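Local structure of Keto/oxoacid ferredoxin oxidoreductase, gamma subunit (Geobacter sulfurreducens, 3ON3) at residues L18-V23 with L156-E161; A26-I31 with G144-E149; N119-D124 with I129-V134. The protein is the gamma subunit of a keto/oxoacid ferredoxin oxidoreductase, which probably oxidises 2-oxoacids and passes the electrons to ferredoxin. All blocks are in the same frame, centred on the assembly; numbering follows the deposited sequence.

Contact 1: residues L18-V23 with L156-E161; sequences LILAGV and LSRVPE. With SO4 (sulfate ion), chain D; SO4 (sulfate ion), chain C.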
loop_
_atom_site.group_PDB
_atom_site.type_symbol
_atom_site.label_atom_id
_atom_site.label_comp_id
_atom_site.label_asym_id
_atom_site.label_seq_id
_atom_site.Cartn_x
_atom_site.Cartn_y
_atom_site.Cartn_z
ATOM N N LEU B 18 -5.810 5.781 -3.255
ATOM C CA LEU B 18 -6.602 4.589 -2.999
ATOM C C LEU B 18 -5.814 3.521 -2.249
ATOM O O LEU B 18 -6.389 2.733 -1.498
ATOM C CB LEU B 18 -7.115 4.015 -4.321
ATOM C CG LEU B 18 -7.979 4.890 -5.241
ATOM C CD1 LEU B 18 -9.221 5.390 -4.523
ATOM C CD2 LEU B 18 -7.176 6.058 -5.790
ATOM N N ILE B 19 -4.505 3.475 -2.484
ATOM C CA ILE B 19 -3.657 2.476 -1.851
ATOM C C ILE B 19 -3.574 2.806 -0.381
ATOM O O ILE B 19 -3.749 1.938 0.474
ATOM C CB ILE B 19 -2.234 2.477 -2.446
ATOM C CG1 ILE B 19 -2.261 2.016 -3.908
ATOM C CG2 ILE B 19 -1.266 1.608 -1.596
ATOM C CD1 ILE B 19 -0.897 2.033 -4.569
ATOM N N LEU B 20 -3.316 4.079 -0.097
ATOM C CA LEU B 20 -3.204 4.537 1.276
ATOM C C LEU B 20 -4.499 4.219 2.016
ATOM O O LEU B 20 -4.467 3.682 3.125
ATOM C CB LEU B 20 -2.866 6.038 1.357
ATOM C CG LEU B 20 -2.847 6.580 2.794
ATOM C CD1 LEU B 20 -1.971 5.683 3.660
ATOM C CD2 LEU B 20 -2.411 8.051 2.887
ATOM N N ALA B 21 -5.635 4.519 1.397
ATOM C CA ALA B 21 -6.921 4.245 2.050
ATOM C C ALA B 21 -7.024 2.768 2.383
ATOM O O ALA B 21 -7.412 2.395 3.485
ATOM C CB ALA B 21 -8.100 4.680 1.171
ATOM N N GLY B 22 -6.680 1.931 1.415
ATOM C CA GLY B 22 -6.658 0.500 1.613
ATOM C C GLY B 22 -5.747 0.133 2.762
ATOM O O GLY B 22 -6.109 -0.658 3.640
ATOM N N VAL B 23 -4.557 0.718 2.767
ATOM C CA VAL B 23 -3.597 0.431 3.820
ATOM C C VAL B 23 -4.111 0.849 5.210
ATOM O O VAL B 23 -4.065 0.064 6.159
ATOM C CB VAL B 23 -2.245 1.068 3.537
ATOM C CG1 VAL B 23 -1.421 1.098 4.813
ATOM C CG2 VAL B 23 -1.531 0.306 2.407
ATOM N N LEU B 156 -4.418 8.600 11.480
ATOM C CA LEU B 156 -3.517 9.615 12.007
ATOM C C LEU B 156 -2.061 9.149 12.077
ATOM O O LEU B 156 -1.160 9.956 12.097
ATOM C CB LEU B 156 -4.017 10.105 13.366
ATOM C CG LEU B 156 -5.428 10.698 13.302
ATOM C CD1 LEU B 156 -5.984 10.956 14.696
ATOM C CD2 LEU B 156 -5.431 11.967 12.468
ATOM N N SER B 157 -1.845 7.843 12.097
ATOM C CA SER B 157 -0.492 7.309 12.143
ATOM C C SER B 157 0.174 7.334 10.762
ATOM O O SER B 157 1.398 7.196 10.653
ATOM C CB SER B 157 -0.495 5.890 12.706
ATOM O OG SER B 157 -1.147 5.862 13.960
ATOM N N ARG B 158 -0.627 7.532 9.718
ATOM C CA ARG B 158 -0.117 7.582 8.343
ATOM C C ARG B 158 -0.138 9.001 7.768
ATOM O O ARG B 158 -0.211 9.197 6.566
ATOM C CB ARG B 158 -0.938 6.647 7.450
ATOM C CG ARG B 158 -0.773 5.182 7.798
ATOM C CD ARG B 158 0.195 4.565 6.840
ATOM N NE ARG B 158 0.605 3.212 7.180
ATOM C CZ ARG B 158 1.779 2.711 6.811
ATOM N NH1 ARG B 158 2.620 3.472 6.128
ATOM N NH2 ARG B 158 2.119 1.473 7.128
ATOM N N VAL B 159 -0.037 9.991 8.633
ATOM C CA VAL B 159 -0.213 11.370 8.231
ATOM C C VAL B 159 0.885 12.177 8.920
ATOM O O VAL B 159 1.332 11.812 9.995
ATOM C CB VAL B 159 -1.641 11.841 8.663
ATOM C CG1 VAL B 159 -1.655 13.282 9.153
ATOM C CG2 VAL B 159 -2.679 11.573 7.553
ATOM N N PRO B 160 1.340 13.266 8.289
ATOM C CA PRO B 160 2.394 14.090 8.887
ATOM C C PRO B 160 1.827 14.930 10.018
ATOM O O PRO B 160 0.667 15.354 9.947
ATOM C CB PRO B 160 2.824 15.020 7.740
ATOM C CG PRO B 160 2.147 14.494 6.502
ATOM C CD PRO B 160 0.925 13.771 6.971
ATOM N N GLU B 161 2.653 15.180 11.028
ATOM C CA GLU B 161 2.271 15.952 12.188
ATOM C C GLU B 161 1.736 17.309 11.794
ATOM O O GLU B 161 0.832 17.838 12.441
ATOM C CB GLU B 161 3.465 16.136 13.129
ATOM C CG GLU B 161 3.092 16.913 14.401
ATOM C CD GLU B 161 4.210 16.971 15.435
ATOM O OE1 GLU B 161 4.839 15.929 15.696
ATOM O OE2 GLU B 161 4.451 18.059 16.000
HETATM S S SO4 D . -2.570 5.845 -5.529
HETATM O O1 SO4 D . -2.620 7.301 -5.457
HETATM O O2 SO4 D . -1.466 5.390 -4.689
HETATM O O3 SO4 D . -3.806 5.250 -5.048
HETATM O O4 SO4 D . -2.370 5.406 -6.910
HETATM S S SO4 C . 5.672 1.267 6.092
HETATM O O1 SO4 C . 5.116 2.110 5.044
HETATM O O2 SO4 C . 7.049 1.662 6.322
HETATM O O3 SO4 C . 4.895 1.475 7.313
HETATM O O4 SO4 C . 5.617 -0.150 5.747
#
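Arg158 reaches across to the first turns of helix 18-32, its aliphatic stem against Leu20 and its guanidinium group at Val23. The backbones stay well apart, 8.3 Å between Leu20 CA and Arg158 CA at the nearest pair, so side chains alone span the gap. Leu20 bridges it with CD1, which touches Arg158 CB and Arg158 CD at 4.0 Å each; CG stands anti to the backbone N of Leu20, bringing a side chain that starts off flanking the loop round to its stem. Val23 starts directly toward Arg158 and crosses it at about a right angle, placing CG1 over one face of the guanidinium, 3.8 Å from Arg158 NE. A bend at chi2 of Arg158 (-100°) turns the arginine after CG, and beyond it the chain is extended and carries the guanidinium across Val23 to the sulfate. The guanidinium binds the chain C sulfate at its edge: Arg158 NH1 donates to O1 at 3.0 Å and a nearly straight 169°, and Arg158 NH2 reaches O3 of that sulfate at 2.8 Å, while NH2 also forms a salt bridge with Glu27. This sulfate is also hydrogen-bonded to Gly17 N of the second subunit. The chain D sulfate mirrors the arrangement: its O3 accepts from Ile19 N at 3.2 Å and 156°, weakly from Leu18 N at 2.7 Å, and the ion is also hydrogen-bonded to Gly17 N of the same chain and to Arg158 NH1 of the second subunit. Both ions probably come from the crystallisation liquor. Backbone N-H groups closing round an oxyanion where a glycine-rich strand-to-helix turn enters its helix are characteristic of the anion sites of Rossmann-like folds; here an arginine from the other subunit also binds each ion.

Contact 2: residues A26-I31 with G144-E149; sequences AEAASI and GVVSKE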
loop_
_atom_site.group_PDB
_atom_site.type_symbol
_atom_site.label_atom_id
_atom_site.label_comp_id
_atom_site.label_asym_id
_atom_site.label_seq_id
_atom_site.Cartn_x
_atom_site.Cartn_y
_atom_site.Cartn_z
ATOM N N ALA B 26 -6.749 -1.573 6.385
ATOM C CA ALA B 26 -6.165 -2.845 6.798
ATOM C C ALA B 26 -5.521 -2.763 8.198
ATOM O O ALA B 26 -5.668 -3.677 9.018
ATOM C CB ALA B 26 -5.137 -3.355 5.736
ATOM N N GLU B 27 -4.806 -1.671 8.459
ATOM C CA GLU B 27 -4.144 -1.462 9.751
ATOM C C GLU B 27 -5.132 -1.096 10.878
ATOM O O GLU B 27 -4.898 -1.415 12.046
ATOM C CB GLU B 27 -3.011 -0.432 9.606
ATOM C CG GLU B 27 -1.824 -0.969 8.769
ATOM C CD GLU B 27 -0.822 0.095 8.317
ATOM O OE1 GLU B 27 -1.069 1.297 8.534
ATOM O OE2 GLU B 27 0.221 -0.281 7.722
ATOM N N ALA B 28 -6.246 -0.455 10.520
ATOM C CA ALA B 28 -7.293 -0.182 11.501
ATOM C C ALA B 28 -7.809 -1.505 12.019
ATOM O O ALA B 28 -7.932 -1.700 13.216
ATOM C CB ALA B 28 -8.421 0.621 10.889
ATOM N N ALA B 29 -8.075 -2.431 11.101
ATOM C CA ALA B 29 -8.608 -3.734 11.466
ATOM C C ALA B 29 -7.656 -4.581 12.307
ATOM O O ALA B 29 -8.073 -5.224 13.261
ATOM C CB ALA B 29 -9.017 -4.502 10.218
ATOM N N SER B 30 -6.382 -4.611 11.937
ATOM C CA SER B 30 -5.465 -5.593 12.514
ATOM C C SER B 30 -4.664 -5.024 13.679
ATOM O O SER B 30 -4.803 -5.477 14.803
ATOM C CB SER B 30 -4.522 -6.138 11.442
ATOM O OG SER B 30 -3.958 -5.066 10.712
ATOM N N ILE B 31 -3.828 -4.031 13.397
ATOM C CA ILE B 31 -3.070 -3.355 14.440
ATOM C C ILE B 31 -3.968 -2.858 15.564
ATOM O O ILE B 31 -3.672 -3.101 16.734
ATOM C CB ILE B 31 -2.308 -2.144 13.886
ATOM C CG1 ILE B 31 -1.391 -2.571 12.742
ATOM C CG2 ILE B 31 -1.505 -1.484 14.997
ATOM C CD1 ILE B 31 -0.695 -1.417 12.070
ATOM N N GLY B 144 -19.256 -0.295 9.267
ATOM C CA GLY B 144 -19.015 -0.697 10.638
ATOM C C GLY B 144 -18.022 -1.843 10.733
ATOM O O GLY B 144 -18.061 -2.602 11.677
ATOM N N VAL B 145 -17.124 -1.975 9.761
ATOM C CA VAL B 145 -16.212 -3.118 9.767
ATOM C C VAL B 145 -15.127 -2.971 10.850
ATOM O O VAL B 145 -14.687 -3.965 11.440
ATOM C CB VAL B 145 -15.601 -3.418 8.351
ATOM C CG1 VAL B 145 -14.597 -2.351 7.931
ATOM C CG2 VAL B 145 -14.950 -4.778 8.336
ATOM N N VAL B 146 -14.717 -1.729 11.113
ATOM C CA VAL B 146 -13.759 -1.428 12.181
ATOM C C VAL B 146 -14.340 -0.345 13.080
ATOM O O VAL B 146 -15.192 0.431 12.632
ATOM C CB VAL B 146 -12.405 -0.936 11.620
ATOM C CG1 VAL B 146 -11.723 -2.048 10.818
ATOM C CG2 VAL B 146 -12.576 0.321 10.744
ATOM N N SER B 147 -13.884 -0.279 14.335
ATOM C CA SER B 147 -14.335 0.783 15.232
ATOM C C SER B 147 -13.860 2.118 14.688
ATOM O O SER B 147 -12.855 2.185 13.981
ATOM C CB SER B 147 -13.810 0.576 16.663
ATOM O OG SER B 147 -12.385 0.589 16.695
ATOM N N LYS B 148 -14.593 3.174 15.016
ATOM C CA LYS B 148 -14.194 4.519 14.637
ATOM C C LYS B 148 -12.820 4.825 15.237
ATOM O O LYS B 148 -11.983 5.455 14.588
ATOM C CB LYS B 148 -15.239 5.546 15.103
ATOM C CG LYS B 148 -14.901 7.004 14.740
ATOM C CD LYS B 148 -15.804 8.020 15.483
ATOM C CE LYS B 148 -15.651 9.439 14.921
ATOM N NZ LYS B 148 -16.225 10.506 15.837
ATOM N N GLU B 149 -12.585 4.356 16.464
ATOM C CA GLU B 149 -11.294 4.563 17.112
ATOM C C GLU B 149 -10.136 3.908 16.344
ATOM O O GLU B 149 -9.094 4.541 16.144
ATOM C CB GLU B 149 -11.301 4.120 18.596
ATOM C CG GLU B 149 -9.915 4.189 19.262
ATOM C CD GLU B 149 -9.861 3.708 20.725
ATOM O OE1 GLU B 149 -10.866 3.208 21.270
ATOM O OE2 GLU B 149 -8.778 3.835 21.339
#
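The turn linking helices 131-143 and 148-157 wedges one side chain, Val146, against Ala28 and Ala29 in the last part of helix 18-32, a helix-to-turn contact between elements far apart in sequence. The small alanines are consistent with the close approach of the chains, 5.7 Å between Ala29 CA and Val146 CA. Val146 straddles the two alanines with its branches. CG1 presses on the backbone of Ala29, 3.6 Å from Ala29 CA, and meets the methyl of the same residue, Ala29 CB, at 3.7 Å. It also lies 4.1 Å from Ala28 C, so this branch sits over the peptide joining the two alanines. CG2 takes the other alanine, resting 4.2 Å from Ala28 CB. The fork follows from chi1 of -65°, which sets CG1 beside the backbone N of Val146 and CG2 between that N and the carbonyl carbon. All three residues are buried, and the contact is wholly apolar.

The turn is bounded by a glycine with positive phi at one end and a serine N-cap at the other. Gly144 leaves helix 131-143 with a phi of 58°, and Ser147 is the N-cap of the next helix, its OG bonded to Ala150 N, while its own N is bound by Asp33. On the helix 18-32 side, Ser30 OG and Ser30 N both bond to Ala26 O, at 2.8 Å and 3.1 Å, approaching from opposite faces of its carbonyl plane.

Around the wedge, Ala28 packs on Ala150 and Ala154 of helix 148-157, Val146 on Ala151 and Met25, and Ala29 on Ile58 of strand 52-59; Val145 reaches Tyr6 and Ile8 of strand 6-12.

Contact 3: residues N119-D124 with I129-V134; sequences NTAKND and IVANIV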
loop_
_atom_site.group_PDB
_atom_site.type_symbol
_atom_site.label_atom_id
_atom_site.label_comp_id
_atom_site.label_asym_id
_atom_site.label_seq_id
_atom_site.Cartn_x
_atom_site.Cartn_y
_atom_site.Cartn_z
ATOM N N ASN B 119 -15.322 17.378 -2.871
ATOM C CA ASN B 119 -15.539 18.781 -2.594
ATOM C C ASN B 119 -15.566 19.066 -1.105
ATOM O O ASN B 119 -15.230 20.163 -0.666
ATOM C CB ASN B 119 -16.846 19.227 -3.226
ATOM C CG ASN B 119 -16.797 20.654 -3.680
ATOM O OD1 ASN B 119 -17.238 21.557 -2.967
ATOM N ND2 ASN B 119 -16.244 20.878 -4.867
ATOM N N THR B 120 -15.983 18.075 -0.329
ATOM C CA THR B 120 -15.828 18.155 1.115
ATOM C C THR B 120 -14.344 18.370 1.420
ATOM O O THR B 120 -13.971 19.340 2.080
ATOM C CB THR B 120 -16.331 16.882 1.824
ATOM O OG1 THR B 120 -17.761 16.791 1.704
ATOM C CG2 THR B 120 -15.945 16.913 3.303
ATOM N N ALA B 121 -13.498 17.472 0.916
ATOM C CA ALA B 121 -12.060 17.583 1.119
ATOM C C ALA B 121 -11.552 18.940 0.657
ATOM O O ALA B 121 -10.799 19.612 1.373
ATOM C CB ALA B 121 -11.327 16.456 0.368
ATOM N N LYS B 122 -11.968 19.343 -0.543
ATOM C CA LYS B 122 -11.445 20.558 -1.164
ATOM C C LYS B 122 -11.921 21.850 -0.489
ATOM O O LYS B 122 -11.124 22.743 -0.225
ATOM C CB LYS B 122 -11.741 20.592 -2.672
ATOM C CG LYS B 122 -11.000 21.721 -3.406
ATOM C CD LYS B 122 -11.708 22.240 -4.664
ATOM C CE LYS B 122 -11.053 23.559 -5.126
ATOM N NZ LYS B 122 -11.764 24.290 -6.233
ATOM N N ASN B 123 -13.212 21.948 -0.200
ATOM C CA ASN B 123 -13.782 23.210 0.281
ATOM C C ASN B 123 -13.994 23.312 1.790
ATOM O O ASN B 123 -13.794 24.366 2.379
ATOM C CB ASN B 123 -15.093 23.513 -0.450
ATOM C CG ASN B 123 -14.861 24.038 -1.851
ATOM O OD1 ASN B 123 -14.245 25.088 -2.039
ATOM N ND2 ASN B 123 -15.354 23.310 -2.843
ATOM N N ASP B 124 -14.411 22.216 2.407
ATOM C CA ASP B 124 -14.684 22.218 3.841
ATOM C C ASP B 124 -13.397 22.080 4.645
ATOM O O ASP B 124 -13.131 22.881 5.533
ATOM C CB ASP B 124 -15.666 21.101 4.202
ATOM C CG ASP B 124 -16.965 21.200 3.426
ATOM O OD1 ASP B 124 -17.142 22.199 2.704
ATOM O OD2 ASP B 124 -17.808 20.286 3.534
ATOM N N ILE B 129 -6.363 16.970 -1.675
ATOM C CA ILE B 129 -5.707 15.665 -1.680
ATOM C C ILE B 129 -6.149 14.692 -0.594
ATOM O O ILE B 129 -5.845 13.498 -0.674
ATOM C CB ILE B 129 -4.170 15.784 -1.576
ATOM C CG1 ILE B 129 -3.784 16.636 -0.369
ATOM C CG2 ILE B 129 -3.578 16.336 -2.866
ATOM C CD1 ILE B 129 -2.291 16.885 -0.256
ATOM N N VAL B 130 -6.840 15.175 0.433
ATOM C CA VAL B 130 -7.214 14.255 1.496
ATOM C C VAL B 130 -8.608 13.699 1.276
ATOM O O VAL B 130 -9.225 13.153 2.198
ATOM C CB VAL B 130 -6.987 14.833 2.920
ATOM C CG1 VAL B 130 -5.484 15.161 3.120
ATOM C CG2 VAL B 130 -7.882 16.046 3.187
ATOM N N ALA B 131 -9.081 13.801 0.032
ATOM C CA ALA B 131 -10.407 13.287 -0.324
ATOM C C ALA B 131 -10.519 11.812 0.021
ATOM O O ALA B 131 -11.564 11.356 0.473
ATOM C CB ALA B 131 -10.716 13.536 -1.791
ATOM N N ASN B 132 -9.426 11.075 -0.162
ATOM C CA ASN B 132 -9.375 9.670 0.240
ATOM C C ASN B 132 -9.609 9.451 1.735
ATOM O O ASN B 132 -10.076 8.391 2.127
ATOM C CB ASN B 132 -8.045 9.033 -0.172
ATOM C CG ASN B 132 -6.841 9.714 0.463
ATOM O OD1 ASN B 132 -6.855 10.917 0.748
ATOM N ND2 ASN B 132 -5.791 8.943 0.688
ATOM N N ILE B 133 -9.273 10.448 2.556
ATOM C CA ILE B 133 -9.468 10.363 4.012
ATOM C C ILE B 133 -10.935 10.593 4.327
ATOM O O ILE B 133 -11.522 9.880 5.122
ATOM C CB ILE B 133 -8.586 11.381 4.814
ATOM C CG1 ILE B 133 -7.106 11.238 4.441
ATOM C CG2 ILE B 133 -8.763 11.204 6.333
ATOM C CD1 ILE B 133 -6.589 9.784 4.473
ATOM N N VAL B 134 -11.524 11.587 3.674
ATOM C CA VAL B 134 -12.973 11.758 3.704
ATOM C C VAL B 134 -13.720 10.464 3.382
ATOM O O VAL B 134 -14.609 10.053 4.123
ATOM C CB VAL B 134 -13.438 12.827 2.743
ATOM C CG1 VAL B 134 -14.964 13.027 2.888
ATOM C CG2 VAL B 134 -12.698 14.122 3.001
#
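Val134 and Ala121 join two consecutive helices, 117-125 and 131-143, across a short connection. Val134 starts out toward the other helix and forks at CB. CG1, anti to the backbone N (chi1 -176°), lies 4.0 Å from Thr120 CG2, the two side chains meeting at a slant. CG2, on the other branch, lands on Ala121, 3.8 Å from Ala121 CB and 4.0 Å from Ala121 CA. The methyl of Ala121 is thus held between this branch and the start of the second helix, where it presses on the backbone: Ala121 CB lies 3.4 Å from Ala131 CA, tighter than usual van der Waals contact, and 3.7 Å from Ala131 CB. Such closeness fits the 4.8 Å between Ala121 CA and Ala131 CA, the nearest backbone pair. Val130 occupies the N-cap position, and its carbonyl O accepts from both Ile133 N and Val134 N, the bonds that open the first turn of the helix.

Thr120 and Val134 share Phe115 of strand 111-115 as a neighbour. Helix 164-181 closes another side, with Val130 on Ala170 and Asn167, and with Lys177 bonded to Thr120 OG1 and Asp124; through Ile133 on Ile24, helix 131-143 packs on helix 18-32.

Overall arrangement
Helix 18-32 ties the three contacts together. Contacts 1 and 2 use its two halves, with centres 13 Å apart, and meet directly through the salt bridge from Arg158 NH2 to Glu27 OE2 at 2.7 Å, which probably helps orient the arginine for its sulfate. Contact 3 adjoins the N-terminal half: Leu20 CD2 lies 4.1 Å from Asn132 ND2, and that amide donates to the carbonyl of Gly17, the residue whose N binds the chain D sulfate. Contacts 2 and 3 do not touch, their nearest atoms being about 10 Å apart. In sequence they nest, 3 inside 2 inside 1. Contacts 1 and 2 both also touch the second subunit.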